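Local coordinates for uncharacterized hypothetical protein (Parabacteroides merdae, PDB 4EI0) that is of unknown function but belongs to the DUF4466 family, a strand-rich protein from a gut bacterium that forms an assembly of two chains, at residues S78-S90 against I99-R111. Residues are numbered along the deposited sequence; the frame is centred on the assembly and turned at random.
Sequences SGQDIPVKVCSDS and IDFTVDTCAATLR
Cys-87 SG sits over the centre of one face of the Phe-101 ring, 3.9 Å from its centroid, a Cys sulfur-aromatic contact. With SG anti to its own carbonyl carbon (chi1 -64°), the sulfur also meets both methyls of Leu-110, while Cys-87 CB presses on Ile-99 CD1 at a tight 3.4 Å. Val-86 lies alongside the ring, CG2 to Phe-101 CE2 3.9 Å, and crosses Val-103 at about a right angle. Beside these side chains the backbones pair at one point, Cys-87 with Phe-101. Val-86 O accepts Thr-102 N at 2.9 Å and, weakly, Val-103 N; Ser-88 N meets Asp-100 O almost head-on at 3.0 Å. One water joins Ser-88 OG, Asp-89 O and Asp-100 N. At the far, polar end Arg-111 NH2 bonds Asp-81 OD2 (2.9 Å, 174°); OD2 lies in the guanidinium plane, while NH2 meets it from above the carboxylate plane. A leucine in place of Arg-111 would probably leave the Asp-81 carboxylate without this counter-charge and Tyr-73 without its cation-pi partner. Apolar packing at Cys-87 thus ties two sheets together, backbone bonds probably fix the loop's path, and the salt bridge separately spans intervening strand 67-75.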
ATOM      1  N   SER B  78      -7.097   0.355  -7.584  1.00 90.84           N
ATOM      2  CA  SER B  78      -7.023   0.071  -9.034  1.00 86.15           C
ATOM      3  C   SER B  78      -5.953  -0.944  -9.452  1.00 89.29           C
ATOM      4  O   SER B  78      -5.704  -1.120 -10.654  1.00 96.83           O
ATOM      5  CB  SER B  78      -6.753   1.368  -9.809  1.00 90.75           C
ATOM      6  OG  SER B  78      -7.711   2.360  -9.494  1.00109.86           O
ATOM      7  N   GLY B  79      -5.286  -1.578  -8.490  1.00 77.29           N
ATOM      8  CA  GLY B  79      -4.204  -2.497  -8.816  1.00 66.39           C
ATOM      9  C   GLY B  79      -2.884  -1.884  -9.308  1.00 65.36           C
ATOM     10  O   GLY B  79      -2.001  -2.630  -9.694  1.00 76.75           O
ATOM     11  N   GLN B  80      -2.722  -0.557  -9.299  1.00 61.92           N
ATOM     12  CA  GLN B  80      -1.428   0.059  -9.689  1.00 65.42           C
ATOM     13  C   GLN B  80      -0.460   0.206  -8.481  1.00 53.73           C
ATOM     14  O   GLN B  80      -0.868   0.308  -7.313  1.00 56.28           O
ATOM     15  CB  GLN B  80      -1.646   1.390 -10.394  1.00 75.05           C
ATOM     16  CG  GLN B  80      -2.490   1.220 -11.647  1.00101.10           C
ATOM     17  CD  GLN B  80      -3.621   2.226 -11.748  1.00119.80           C
ATOM     18  OE1 GLN B  80      -3.869   3.004 -10.828  1.00114.24           O
ATOM     19  NE2 GLN B  80      -4.325   2.206 -12.875  1.00132.70           N
ATOM     20  N   ASP B  81       0.815   0.126  -8.764  1.00 54.36           N
ATOM     21  CA  ASP B  81       1.857   0.173  -7.723  1.00 64.79           C
ATOM     22  C   ASP B  81       1.978   1.533  -7.071  1.00 64.98           C
ATOM     23  O   ASP B  81       1.828   2.553  -7.736  1.00 55.80           O
ATOM     24  CB  ASP B  81       3.180  -0.147  -8.355  1.00 66.55           C
ATOM     25  CG  ASP B  81       3.253  -1.594  -8.815  1.00 76.15           C
ATOM     26  OD1 ASP B  81       2.532  -2.459  -8.232  1.00 80.09           O
ATOM     27  OD2 ASP B  81       4.034  -1.841  -9.758  1.00 84.02           O
ATOM     28  N   ILE B  82       2.184   1.552  -5.762  1.00 54.74           N
ATOM     29  CA  ILE B  82       2.595   2.769  -5.068  1.00 39.74           C
ATOM     30  C   ILE B  82       3.957   2.491  -4.431  1.00 46.10           C
ATOM     31  O   ILE B  82       4.019   1.757  -3.456  1.00 46.27           O
ATOM     32  CB  ILE B  82       1.608   3.212  -3.969  1.00 47.58           C
ATOM     33  CG1 ILE B  82       0.179   3.363  -4.484  1.00 52.67           C
ATOM     34  CG2 ILE B  82       2.061   4.562  -3.402  1.00 44.65           C
ATOM     35  CD1 ILE B  82      -0.840   3.429  -3.348  1.00 54.63           C
ATOM     36  N   PRO B  83       5.057   2.980  -5.029  1.00 41.10           N
ATOM     37  CA  PRO B  83       6.349   2.851  -4.411  1.00 40.46           C
ATOM     38  C   PRO B  83       6.491   3.861  -3.236  1.00 38.02           C
ATOM     39  O   PRO B  83       6.098   5.029  -3.375  1.00 39.64           O
ATOM     40  CB  PRO B  83       7.321   3.170  -5.544  1.00 47.31           C
ATOM     41  CG  PRO B  83       6.568   4.030  -6.457  1.00 46.66           C
ATOM     42  CD  PRO B  83       5.128   3.671  -6.336  1.00 45.64           C
ATOM     43  N   VAL B  84       6.986   3.351  -2.116  1.00 41.26           N
ATOM     44  CA  VAL B  84       7.258   4.124  -0.905  1.00 39.09           C
ATOM     45  C   VAL B  84       8.674   3.765  -0.505  1.00 37.59           C
ATOM     46  O   VAL B  84       9.031   2.575  -0.331  1.00 42.58           O
ATOM     47  CB  VAL B  84       6.263   3.796   0.244  1.00 40.40           C
ATOM     48  CG1 VAL B  84       6.637   4.598   1.507  1.00 40.35           C
ATOM     49  CG2 VAL B  84       4.842   4.034  -0.209  1.00 40.35           C
ATOM     50  N   LYS B  85       9.523   4.756  -0.362  1.00 37.76           N
ATOM     51  CA  LYS B  85      10.993   4.486  -0.159  1.00 37.28           C
ATOM     52  C   LYS B  85      11.246   4.212   1.314  1.00 38.88           C
ATOM     53  O   LYS B  85      11.499   5.100   2.104  1.00 42.73           O
ATOM     54  CB  LYS B  85      11.864   5.651  -0.676  1.00 43.26           C
ATOM     55  CG  LYS B  85      13.389   5.434  -0.586  1.00 45.48           C
ATOM     56  CD  LYS B  85      14.158   5.897  -1.817  1.00 53.50           C
ATOM     57  CE  LYS B  85      15.675   5.978  -1.567  1.00 57.61           C
ATOM     58  NZ  LYS B  85      16.339   7.206  -2.109  1.00 53.42           N
ATOM     59  N   VAL B  86      11.212   2.933   1.668  1.00 40.40           N
ATOM     60  CA  VAL B  86      11.226   2.522   3.065  1.00 44.87           C
ATOM     61  C   VAL B  86      12.573   1.991   3.514  1.00 42.10           C
ATOM     62  O   VAL B  86      12.782   1.747   4.698  1.00 44.87           O
ATOM     63  CB  VAL B  86      10.141   1.465   3.351  1.00 36.35           C
ATOM     64  CG1 VAL B  86       8.718   2.051   3.188  1.00 37.95           C
ATOM     65  CG2 VAL B  86      10.339   0.266   2.476  1.00 39.45           C
ATOM     66  N   CYS B  87      13.488   1.825   2.584  1.00 42.88           N
ATOM     67  CA  CYS B  87      14.810   1.279   2.869  1.00 42.91           C
ATOM     68  C   CYS B  87      15.918   2.181   2.441  1.00 43.68           C
ATOM     69  O   CYS B  87      15.756   3.059   1.560  1.00 43.71           O
ATOM     70  CB  CYS B  87      15.022  -0.040   2.127  1.00 48.92           C
ATOM     71  SG  CYS B  87      13.961  -1.413   2.560  1.00 43.41           S
ATOM     72  N   SER B  88      17.086   1.960   3.034  1.00 43.64           N
ATOM     73  CA  SER B  88      18.307   2.583   2.502  1.00 44.57           C
ATOM     74  C   SER B  88      18.796   1.700   1.343  1.00 41.85           C
ATOM     75  O   SER B  88      18.230   0.650   1.089  1.00 42.47           O
ATOM     76  CB  SER B  88      19.347   2.713   3.595  1.00 44.96           C
ATOM     77  OG  SER B  88      19.400   1.508   4.348  1.00 47.77           O
ATOM     78  N   ASP B  89      19.837   2.110   0.629  1.00 40.05           N
ATOM     79  CA  ASP B  89      20.275   1.334  -0.535  1.00 46.34           C
ATOM     80  C   ASP B  89      20.747  -0.056  -0.127  1.00 39.10           C
ATOM     81  O   ASP B  89      21.315  -0.239   0.948  1.00 40.74           O
ATOM     82  CB  ASP B  89      21.387   2.035  -1.316  1.00 53.00           C
ATOM     83  CG  ASP B  89      20.939   3.391  -1.916  1.00 62.80           C
ATOM     84  OD1 ASP B  89      19.766   3.507  -2.276  1.00 47.67           O
ATOM     85  OD2 ASP B  89      21.777   4.317  -2.042  1.00 57.66           O
ATOM     86  N   SER B  90      20.515  -1.036  -0.998  1.00 39.53           N
ATOM     87  CA  SER B  90      21.035  -2.374  -0.754  1.00 41.11           C
ATOM     88  C   SER B  90      22.536  -2.436  -0.936  1.00 38.79           C
ATOM     89  O   SER B  90      23.161  -1.582  -1.593  1.00 36.32           O
ATOM     90  CB  SER B  90      20.346  -3.426  -1.638  1.00 45.08           C
ATOM     91  OG  SER B  90      20.622  -3.303  -2.980  1.00 40.82           O
ATOM     92  N   ILE B  99      19.482  -5.410   2.692  1.00 43.70           N
ATOM     93  CA  ILE B  99      18.893  -4.083   2.680  1.00 40.38           C
ATOM     94  C   ILE B  99      18.232  -3.837   4.061  1.00 41.38           C
ATOM     95  O   ILE B  99      17.619  -4.744   4.620  1.00 40.22           O
ATOM     96  CB  ILE B  99      17.888  -3.920   1.541  1.00 40.97           C
ATOM     97  CG1 ILE B  99      17.539  -2.446   1.368  1.00 46.44           C
ATOM     98  CG2 ILE B  99      16.671  -4.796   1.829  1.00 37.46           C
ATOM     99  CD1 ILE B  99      16.776  -2.125   0.094  1.00 42.13           C
ATOM    100  N   ASP B 100      18.379  -2.617   4.569  1.00 42.03           N
ATOM    101  CA  ASP B 100      17.851  -2.219   5.891  1.00 46.76           C
ATOM    102  C   ASP B 100      16.651  -1.338   5.735  1.00 52.46           C
ATOM    103  O   ASP B 100      16.681  -0.395   4.923  1.00 44.79           O
ATOM    104  CB  ASP B 100      18.877  -1.402   6.669  1.00 48.37           C
ATOM    105  CG  ASP B 100      19.989  -2.242   7.243  1.00 55.49           C
ATOM    106  OD1 ASP B 100      19.744  -3.400   7.557  1.00 59.97           O
ATOM    107  OD2 ASP B 100      21.111  -1.741   7.382  1.00 92.07           O
ATOM    108  N   PHE B 101      15.621  -1.576   6.554  1.00 46.11           N
ATOM    109  CA  PHE B 101      14.504  -0.654   6.567  1.00 42.22           C
ATOM    110  C   PHE B 101      14.893   0.580   7.393  1.00 49.91           C
ATOM    111  O   PHE B 101      15.443   0.452   8.455  1.00 47.30           O
ATOM    112  CB  PHE B 101      13.275  -1.326   7.148  1.00 45.02           C
ATOM    113  CG  PHE B 101      12.648  -2.323   6.235  1.00 40.54           C
ATOM    114  CD1 PHE B 101      13.128  -3.598   6.171  1.00 42.15           C
ATOM    115  CD2 PHE B 101      11.535  -1.989   5.496  1.00 45.06           C
ATOM    116  CE1 PHE B 101      12.560  -4.513   5.341  1.00 42.09           C
ATOM    117  CE2 PHE B 101      10.975  -2.888   4.635  1.00 44.84           C
ATOM    118  CZ  PHE B 101      11.469  -4.156   4.562  1.00 43.82           C
ATOM    119  N   THR B 102      14.614   1.771   6.899  1.00 44.48           N
ATOM    120  CA  THR B 102      14.829   3.003   7.670  1.00 43.80           C
ATOM    121  C   THR B 102      13.486   3.637   7.992  1.00 44.03           C
ATOM    122  O   THR B 102      13.461   4.678   8.581  1.00 44.24           O
ATOM    123  CB  THR B 102      15.718   3.993   6.886  1.00 53.03           C
ATOM    124  OG1 THR B 102      15.194   4.098   5.554  1.00 45.82           O
ATOM    125  CG2 THR B 102      17.182   3.440   6.808  1.00 47.06           C
ATOM    126  N   VAL B 103      12.365   3.032   7.586  1.00 37.43           N
ATOM    127  CA  VAL B 103      11.014   3.580   7.838  1.00 39.94           C
ATOM    128  C   VAL B 103      10.249   2.531   8.604  1.00 39.07           C
ATOM    129  O   VAL B 103      10.356   1.302   8.303  1.00 42.67           O
ATOM    130  CB  VAL B 103      10.300   3.982   6.521  1.00 42.74           C
ATOM    131  CG1 VAL B 103       8.807   4.345   6.734  1.00 39.45           C
ATOM    132  CG2 VAL B 103      11.024   5.165   5.829  1.00 43.63           C
ATOM    133  N   ASP B 104       9.450   2.958   9.582  1.00 43.46           N
ATOM    134  CA  ASP B 104       8.662   1.989  10.340  1.00 39.63           C
ATOM    135  C   ASP B 104       7.531   1.473   9.428  1.00 34.27           C
ATOM    136  O   ASP B 104       6.660   2.261   8.960  1.00 39.97           O
ATOM    137  CB  ASP B 104       7.969   2.593  11.567  1.00 42.56           C
ATOM    138  CG  ASP B 104       8.921   2.868  12.711  1.00 51.23           C
ATOM    139  OD1 ASP B 104      10.125   2.537  12.599  1.00 50.06           O
ATOM    140  OD2 ASP B 104       8.434   3.419  13.736  1.00 55.27           O
ATOM    141  N   THR B 105       7.514   0.156   9.253  1.00 38.09           N
ATOM    142  CA  THR B 105       6.366  -0.475   8.665  1.00 40.24           C
ATOM    143  C   THR B 105       6.227  -1.890   9.132  1.00 38.58           C
ATOM    144  O   THR B 105       7.212  -2.563   9.428  1.00 42.76           O
ATOM    145  CB  THR B 105       6.432  -0.430   7.131  1.00 48.67           C
ATOM    146  OG1 THR B 105       5.200  -0.943   6.617  1.00 52.03           O
ATOM    147  CG2 THR B 105       7.626  -1.186   6.637  1.00 40.43           C
ATOM    148  N   CYS B 106       4.986  -2.373   9.136  1.00 41.22           N
ATOM    149  CA  CYS B 106       4.746  -3.784   9.439  1.00 48.65           C
ATOM    150  C   CYS B 106       4.629  -4.692   8.222  1.00 54.40           C
ATOM    151  O   CYS B 106       4.460  -5.889   8.374  1.00 46.09           O
ATOM    152  CB  CYS B 106       3.499  -3.906  10.288  1.00 40.07           C
ATOM    153  SG  CYS B 106       1.997  -3.352   9.511  1.00 49.97           S
ATOM    154  N   ALA B 107       4.701  -4.146   7.013  1.00 43.70           N
ATOM    155  CA  ALA B 107       4.448  -4.954   5.812  1.00 40.90           C
ATOM    156  C   ALA B 107       5.079  -4.275   4.622  1.00 41.14           C
ATOM    157  O   ALA B 107       4.986  -3.049   4.474  1.00 42.42           O
ATOM    158  CB  ALA B 107       2.944  -5.245   5.574  1.00 40.60           C
ATOM    159  N   ALA B 108       5.777  -5.056   3.800  1.00 37.44           N
ATOM    160  CA  ALA B 108       6.394  -4.459   2.597  1.00 40.37           C
ATOM    161  C   ALA B 108       6.606  -5.547   1.553  1.00 39.08           C
ATOM    162  O   ALA B 108       6.671  -6.725   1.865  1.00 38.51           O
ATOM    163  CB  ALA B 108       7.713  -3.821   2.923  1.00 37.72           C
ATOM    164  N   THR B 109       6.686  -5.117   0.304  1.00 39.49           N
ATOM    165  CA  THR B 109       7.092  -5.981  -0.804  1.00 39.60           C
ATOM    166  C   THR B 109       8.200  -5.335  -1.574  1.00 40.55           C
ATOM    167  O   THR B 109       8.037  -4.237  -2.086  1.00 40.04           O
ATOM    168  CB  THR B 109       5.940  -6.232  -1.756  1.00 40.57           C
ATOM    169  OG1 THR B 109       4.892  -6.833  -1.043  1.00 44.68           O
ATOM    170  CG2 THR B 109       6.350  -7.163  -2.916  1.00 37.14           C
ATOM    171  N   LEU B 110       9.353  -5.961  -1.546  1.00 37.77           N
ATOM    172  CA  LEU B 110      10.545  -5.415  -2.153  1.00 38.93           C
ATOM    173  C   LEU B 110      10.862  -6.245  -3.355  1.00 43.77           C
ATOM    174  O   LEU B 110      10.662  -7.463  -3.325  1.00 44.20           O
ATOM    175  CB  LEU B 110      11.741  -5.468  -1.210  1.00 36.35           C
ATOM    176  CG  LEU B 110      11.702  -4.633   0.081  1.00 39.02           C
ATOM    177  CD1 LEU B 110      12.938  -4.989   0.873  1.00 32.47           C
ATOM    178  CD2 LEU B 110      11.612  -3.131  -0.238  1.00 41.11           C
ATOM    179  N   ARG B 111      11.326  -5.572  -4.413  1.00 42.47           N
ATOM    180  CA  ARG B 111      11.775  -6.234  -5.645  1.00 36.90           C
ATOM    181  C   ARG B 111      13.256  -6.438  -5.642  1.00 34.88           C
ATOM    182  O   ARG B 111      14.024  -5.503  -5.373  1.00 39.14           O
ATOM    183  CB  ARG B 111      11.345  -5.411  -6.817  1.00 40.24           C
ATOM    184  CG  ARG B 111       9.834  -5.447  -6.954  1.00 44.68           C
ATOM    185  CD  ARG B 111       9.340  -4.534  -8.042  1.00 50.30           C
ATOM    186  NE  ARG B 111       7.899  -4.574  -8.025  1.00 53.58           N
ATOM    187  CZ  ARG B 111       7.122  -3.719  -8.655  1.00 50.85           C
ATOM    188  NH1 ARG B 111       7.643  -2.738  -9.365  1.00 53.22           N
ATOM    189  NH2 ARG B 111       5.821  -3.838  -8.535  1.00 51.95           N
TER
HETATM  190  O   HOH W   1      20.444  -0.897   3.475  1.00 41.21           O